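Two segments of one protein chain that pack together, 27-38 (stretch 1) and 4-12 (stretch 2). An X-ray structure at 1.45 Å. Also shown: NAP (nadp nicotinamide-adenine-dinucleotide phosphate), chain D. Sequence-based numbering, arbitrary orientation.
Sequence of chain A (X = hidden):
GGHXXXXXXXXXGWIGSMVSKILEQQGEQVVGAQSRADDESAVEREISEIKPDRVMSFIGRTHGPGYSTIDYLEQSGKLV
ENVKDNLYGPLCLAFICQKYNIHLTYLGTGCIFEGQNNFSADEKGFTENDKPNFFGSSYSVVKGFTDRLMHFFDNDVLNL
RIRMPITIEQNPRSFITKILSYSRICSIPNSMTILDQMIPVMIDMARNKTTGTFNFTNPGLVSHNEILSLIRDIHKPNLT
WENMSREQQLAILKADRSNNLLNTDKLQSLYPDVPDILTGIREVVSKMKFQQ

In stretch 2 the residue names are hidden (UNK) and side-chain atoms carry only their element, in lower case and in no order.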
# COMPACT_ATOMS: atom_id res chain seq x y z
N GLY A 27 24.13 -5.00 -27.04
CA GLY A 27 23.64 -6.00 -28.01
C GLY A 27 22.42 -6.75 -27.52
O GLY A 27 22.11 -7.82 -28.09
N GLU A 28 21.73 -6.26 -26.48
CA GLU A 28 20.51 -6.94 -25.97
C GLU A 28 19.29 -6.44 -26.75
O GLU A 28 19.31 -5.32 -27.29
CB GLU A 28 20.32 -6.71 -24.47
CG GLU A 28 21.51 -7.13 -23.64
CD GLU A 28 21.83 -8.60 -23.55
OE1 GLU A 28 20.92 -9.42 -23.39
OE2 GLU A 28 23.04 -8.93 -23.54
N GLN A 29 18.25 -7.27 -26.78
CA GLN A 29 16.93 -6.89 -27.34
C GLN A 29 16.09 -6.29 -26.21
O GLN A 29 15.85 -6.98 -25.25
CB GLN A 29 16.21 -8.10 -27.94
CG GLN A 29 14.96 -7.70 -28.71
CD GLN A 29 14.11 -8.88 -29.12
OE1 GLN A 29 14.46 -10.03 -28.90
NE2 GLN A 29 12.95 -8.58 -29.68
N VAL A 30 15.67 -5.04 -26.36
CA VAL A 30 14.84 -4.33 -25.35
C VAL A 30 13.43 -4.18 -25.92
O VAL A 30 13.29 -3.67 -27.07
CB VAL A 30 15.48 -2.97 -25.02
CG1 VAL A 30 14.57 -2.11 -24.18
CG2 VAL A 30 16.82 -3.17 -24.35
N VAL A 31 12.44 -4.58 -25.14
CA VAL A 31 10.99 -4.39 -25.45
C VAL A 31 10.44 -3.42 -24.41
O VAL A 31 10.49 -3.76 -23.21
CB VAL A 31 10.23 -5.73 -25.42
CG1 VAL A 31 8.76 -5.58 -25.80
CG2 VAL A 31 10.88 -6.80 -26.28
N GLY A 32 10.03 -2.22 -24.83
CA GLY A 32 9.29 -1.30 -23.96
C GLY A 32 7.91 -1.86 -23.67
O GLY A 32 7.17 -2.11 -24.63
N ALA A 33 7.55 -2.07 -22.41
CA ALA A 33 6.22 -2.61 -22.02
C ALA A 33 5.13 -1.64 -22.48
O ALA A 33 5.22 -0.42 -22.26
CB ALA A 33 6.15 -2.86 -20.53
N GLN A 34 4.10 -2.19 -23.12
CA GLN A 34 2.89 -1.42 -23.48
C GLN A 34 1.87 -1.43 -22.34
O GLN A 34 1.02 -0.51 -22.32
CB GLN A 34 2.29 -1.97 -24.77
CG GLN A 34 3.26 -1.82 -25.94
CD GLN A 34 3.71 -0.40 -26.12
OE1 GLN A 34 4.89 -0.06 -25.94
NE2 GLN A 34 2.77 0.47 -26.44
N SER A 35 1.93 -2.39 -21.42
CA SER A 35 0.92 -2.51 -20.34
C SER A 35 1.29 -1.56 -19.18
O SER A 35 2.48 -1.30 -19.00
CB SER A 35 0.74 -3.93 -19.87
OG SER A 35 1.91 -4.43 -19.25
N ARG A 36 0.28 -1.04 -18.50
CA ARG A 36 0.44 -0.32 -17.21
C ARG A 36 0.64 -1.37 -16.13
O ARG A 36 -0.05 -2.40 -16.13
CB ARG A 36 -0.75 0.61 -16.96
CG ARG A 36 -1.01 1.63 -18.06
CD ARG A 36 0.20 2.46 -18.34
NE ARG A 36 0.52 3.34 -17.21
CZ ARG A 36 1.37 4.35 -17.31
NH1 ARG A 36 2.01 4.56 -18.44
NH2 ARG A 36 1.56 5.17 -16.30
N ALA A 37 1.60 -1.14 -15.23
CA ALA A 37 2.01 -2.17 -14.26
C ALA A 37 0.86 -2.53 -13.33
O ALA A 37 0.86 -3.62 -12.83
CB ALA A 37 3.23 -1.74 -13.50
N ASP A 38 -0.01 -1.55 -13.07
CA ASP A 38 -1.19 -1.71 -12.20
C ASP A 38 -2.36 -2.40 -12.92
O ASP A 38 -3.38 -2.63 -12.28
CB ASP A 38 -1.57 -0.33 -11.65
CG ASP A 38 -1.87 0.68 -12.76
OD1 ASP A 38 -0.91 1.06 -13.46
OD2 ASP A 38 -3.06 1.00 -12.94
N UNK A 4 19.83 -11.61 -24.96
CA UNK A 4 18.52 -12.00 -24.35
C UNK A 4 17.46 -10.92 -24.63
O UNK A 4 17.80 -9.86 -25.18
c UNK A 4 19.58 -13.31 -22.41
c UNK A 4 18.65 -12.18 -22.83
s UNK A 4 19.70 -13.53 -20.63
c UNK A 4 19.99 -11.83 -20.15
N UNK A 5 16.22 -11.19 -24.21
CA UNK A 5 15.04 -10.30 -24.41
C UNK A 5 14.64 -9.68 -23.06
O UNK A 5 14.35 -10.44 -22.14
c UNK A 5 11.49 -10.94 -25.89
c UNK A 5 12.72 -10.19 -25.46
c UNK A 5 11.63 -11.53 -27.28
n UNK A 5 10.30 -11.80 -27.85
c UNK A 5 13.85 -11.08 -24.98
N UNK A 6 14.65 -8.35 -22.99
CA UNK A 6 14.43 -7.57 -21.74
C UNK A 6 13.16 -6.74 -21.90
O UNK A 6 13.12 -5.85 -22.81
c UNK A 6 17.68 -7.98 -22.25
c UNK A 6 15.62 -6.67 -21.46
c UNK A 6 18.60 -7.16 -17.86
c UNK A 6 19.97 -8.30 -19.49
c UNK A 6 16.95 -7.34 -21.28
c UNK A 6 17.76 -7.38 -20.09
c UNK A 6 19.78 -7.80 -18.21
c UNK A 6 18.95 -8.07 -20.42
n UNK A 6 18.84 -8.46 -21.74
c UNK A 6 17.61 -6.89 -18.79
N UNK A 7 12.15 -7.04 -21.10
CA UNK A 7 10.90 -6.25 -21.09
C UNK A 7 11.04 -5.15 -20.02
O UNK A 7 11.23 -5.53 -18.87
c UNK A 7 8.38 -6.48 -20.66
c UNK A 7 8.02 -5.78 -21.97
c UNK A 7 9.73 -7.18 -20.78
c UNK A 7 7.31 -7.45 -20.26
N UNK A 8 10.94 -3.91 -20.44
CA UNK A 8 11.21 -2.74 -19.56
C UNK A 8 9.91 -1.97 -19.34
O UNK A 8 9.40 -1.35 -20.29
c UNK A 8 12.32 -1.84 -20.14
c UNK A 8 14.18 -3.47 -19.45
c UNK A 8 13.59 -2.61 -20.55
c UNK A 8 12.64 -0.70 -19.16
N UNK A 9 9.51 -1.90 -18.08
CA UNK A 9 8.43 -1.01 -17.60
C UNK A 9 9.07 0.31 -17.16
O UNK A 9 10.11 0.25 -16.49
c UNK A 9 7.71 -1.66 -16.42
c UNK A 9 5.12 -4.85 -17.66
c UNK A 9 7.29 -4.05 -17.02
c UNK A 9 5.44 -2.55 -17.07
c UNK A 9 6.47 -5.09 -17.43
c UNK A 9 4.62 -3.58 -17.50
c UNK A 9 6.79 -2.77 -16.84
N UNK A 10 8.52 1.44 -17.60
CA UNK A 10 9.14 2.75 -17.36
C UNK A 10 10.22 3.06 -18.38
O UNK A 10 11.12 3.90 -18.12
N UNK A 11 10.20 2.41 -19.55
CA UNK A 11 11.33 2.58 -20.50
C UNK A 11 11.36 3.98 -21.12
O UNK A 11 12.40 4.31 -21.69
c UNK A 11 10.32 1.75 -22.62
c UNK A 11 11.35 1.49 -21.56
n UNK A 11 9.07 1.72 -22.21
o UNK A 11 10.67 1.97 -23.79
N UNK A 12 10.31 4.80 -21.01
CA UNK A 12 10.27 6.21 -21.48
C UNK A 12 10.68 7.15 -20.36
O UNK A 12 10.80 8.34 -20.59
c UNK A 12 8.70 5.84 -25.55
c UNK A 12 9.29 5.53 -24.20
c UNK A 12 8.87 6.60 -21.95
n UNK A 12 8.64 7.31 -25.78
c UNK A 12 8.32 5.73 -23.07
PA NAP D . 10.42 9.21 -14.30
O1A NAP D . 11.26 9.91 -15.34
O2A NAP D . 9.18 9.88 -13.81
O5B NAP D . 10.12 7.81 -14.97
C5B NAP D . 9.08 6.97 -14.46
C4B NAP D . 8.36 6.15 -15.52
O4B NAP D . 7.46 5.22 -14.94
C3B NAP D . 7.57 7.09 -16.42
O3B NAP D . 7.97 6.69 -17.75
C2B NAP D . 6.13 6.73 -16.10
O2B NAP D . 5.39 6.73 -17.28
C1B NAP D . 6.22 5.28 -15.61
N9A NAP D . 5.14 4.77 -14.78
C8A NAP D . 4.73 5.25 -13.61
N7A NAP D . 3.75 4.50 -13.11
C5A NAP D . 3.53 3.51 -13.99
C6A NAP D . 2.62 2.43 -14.04
N6A NAP D . 1.76 2.27 -13.06
N1A NAP D . 2.69 1.62 -15.16
C2A NAP D . 3.60 1.84 -16.11
N3A NAP D . 4.49 2.85 -16.15
C4A NAP D . 4.47 3.68 -15.07
O3 NAP D . 11.20 8.80 -12.95
PN NAP D . 12.69 8.15 -12.83
O1N NAP D . 13.36 9.19 -11.94
O2N NAP D . 13.25 7.58 -14.06
O5D NAP D . 12.38 6.99 -11.81
C5D NAP D . 12.10 5.61 -12.03
C4D NAP D . 11.43 5.05 -10.74
O4D NAP D . 12.24 4.03 -10.25
C3D NAP D . 11.42 6.13 -9.68
O3D NAP D . 10.60 5.78 -8.51
C2D NAP D . 12.97 6.13 -9.54
O2D NAP D . 13.57 6.75 -8.40
C1D NAP D . 13.31 4.66 -9.55
P2B NAP D . 4.12 7.66 -17.45
O1X NAP D . 4.55 9.03 -17.72
O2X NAP D . 3.59 6.99 -18.74
O3X NAP D . 3.14 7.58 -16.28
O HOH W 1 6.68 1.85 -22.99

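Position 4 carries an unbranched chain of two carbons, a sulfur and a terminal carbon, which is methionine. M4 anchors the start of the stretch through its backbone: its N donates to E28 OE1 at 2.9 Å, and its O accepts from Q29 N at 3.1 Å.

Position 5 has four carbons in a row ending in nitrogen, hence lysine. K5 pairs with Q29 in a parallel bridge, their side chains on one face; K5 CE lies 3.6 Å from Q29 OE1, a contact with the aliphatic chain, while K5 NZ is bonded elsewhere in the structure.

At position 6 one carbon leads to fused five- and six-membered rings holding eight carbons and one nitrogen, and that nitrogen approaches the carboxylate of E28. Only tryptophan fits. The hydrogen bond from W6 NE1 to E28 OE1 measures 2.8 Å with an angle of 159°, the acceptor lying at the ring edge near its plane, as an indole N-H requires.

Position 7 shows four carbons forked at the second: leucine. Its chi1 is t and chi2 p, and L7 CD1 reaches V31 CG1 at 3.9 Å and A33 CB at 3.8 Å.

Position 8 also has four carbons, but they fork at the first and one arm is two carbons long, which defines isoleucine. I8 CG1 sits 3.8 Å from V30 CG1, on the face shared with W6.

Position 9 is one carbon followed by a six-carbon ring with no further atom, so phenylalanine. A33 CB lies 3.4 Å from the centroid of the F9 ring, 9° off its normal, a CH-pi contact; S35 OG approaches the edge, 3.3 Å from F9 CE1.

Position 10 has no side-chain atoms and is glycine; the phi of 83° at G10 suits that residue.

Position 11 has two carbons, the second bearing one oxygen and one nitrogen, consistent with asparagine. N11 CG packs 3.5 Å from G32 CA, and an ideal CB on G32 would clash at 2.5 Å from N11 OD1. One water accepts from N11 ND2 (2.5 Å) and donates to A33 O (2.8 Å).

Position 12, four carbons ending in nitrogen, is lysine; K12 makes no contact with stretch 1.

The contact is a parallel strand pair built on alternating hydrogen bonds: W6 N to Q29 O (2.9 Å), V31 N to W6 O (2.7 Å), I8 N to V31 O (2.8 Å) and A33 N to I8 O (2.9 Å). Apolar packing supports this ladder, E28 ties down its beginning, and A33 covers F9 at its end.

Stretch 2 (4-12) MKWLIFGNK
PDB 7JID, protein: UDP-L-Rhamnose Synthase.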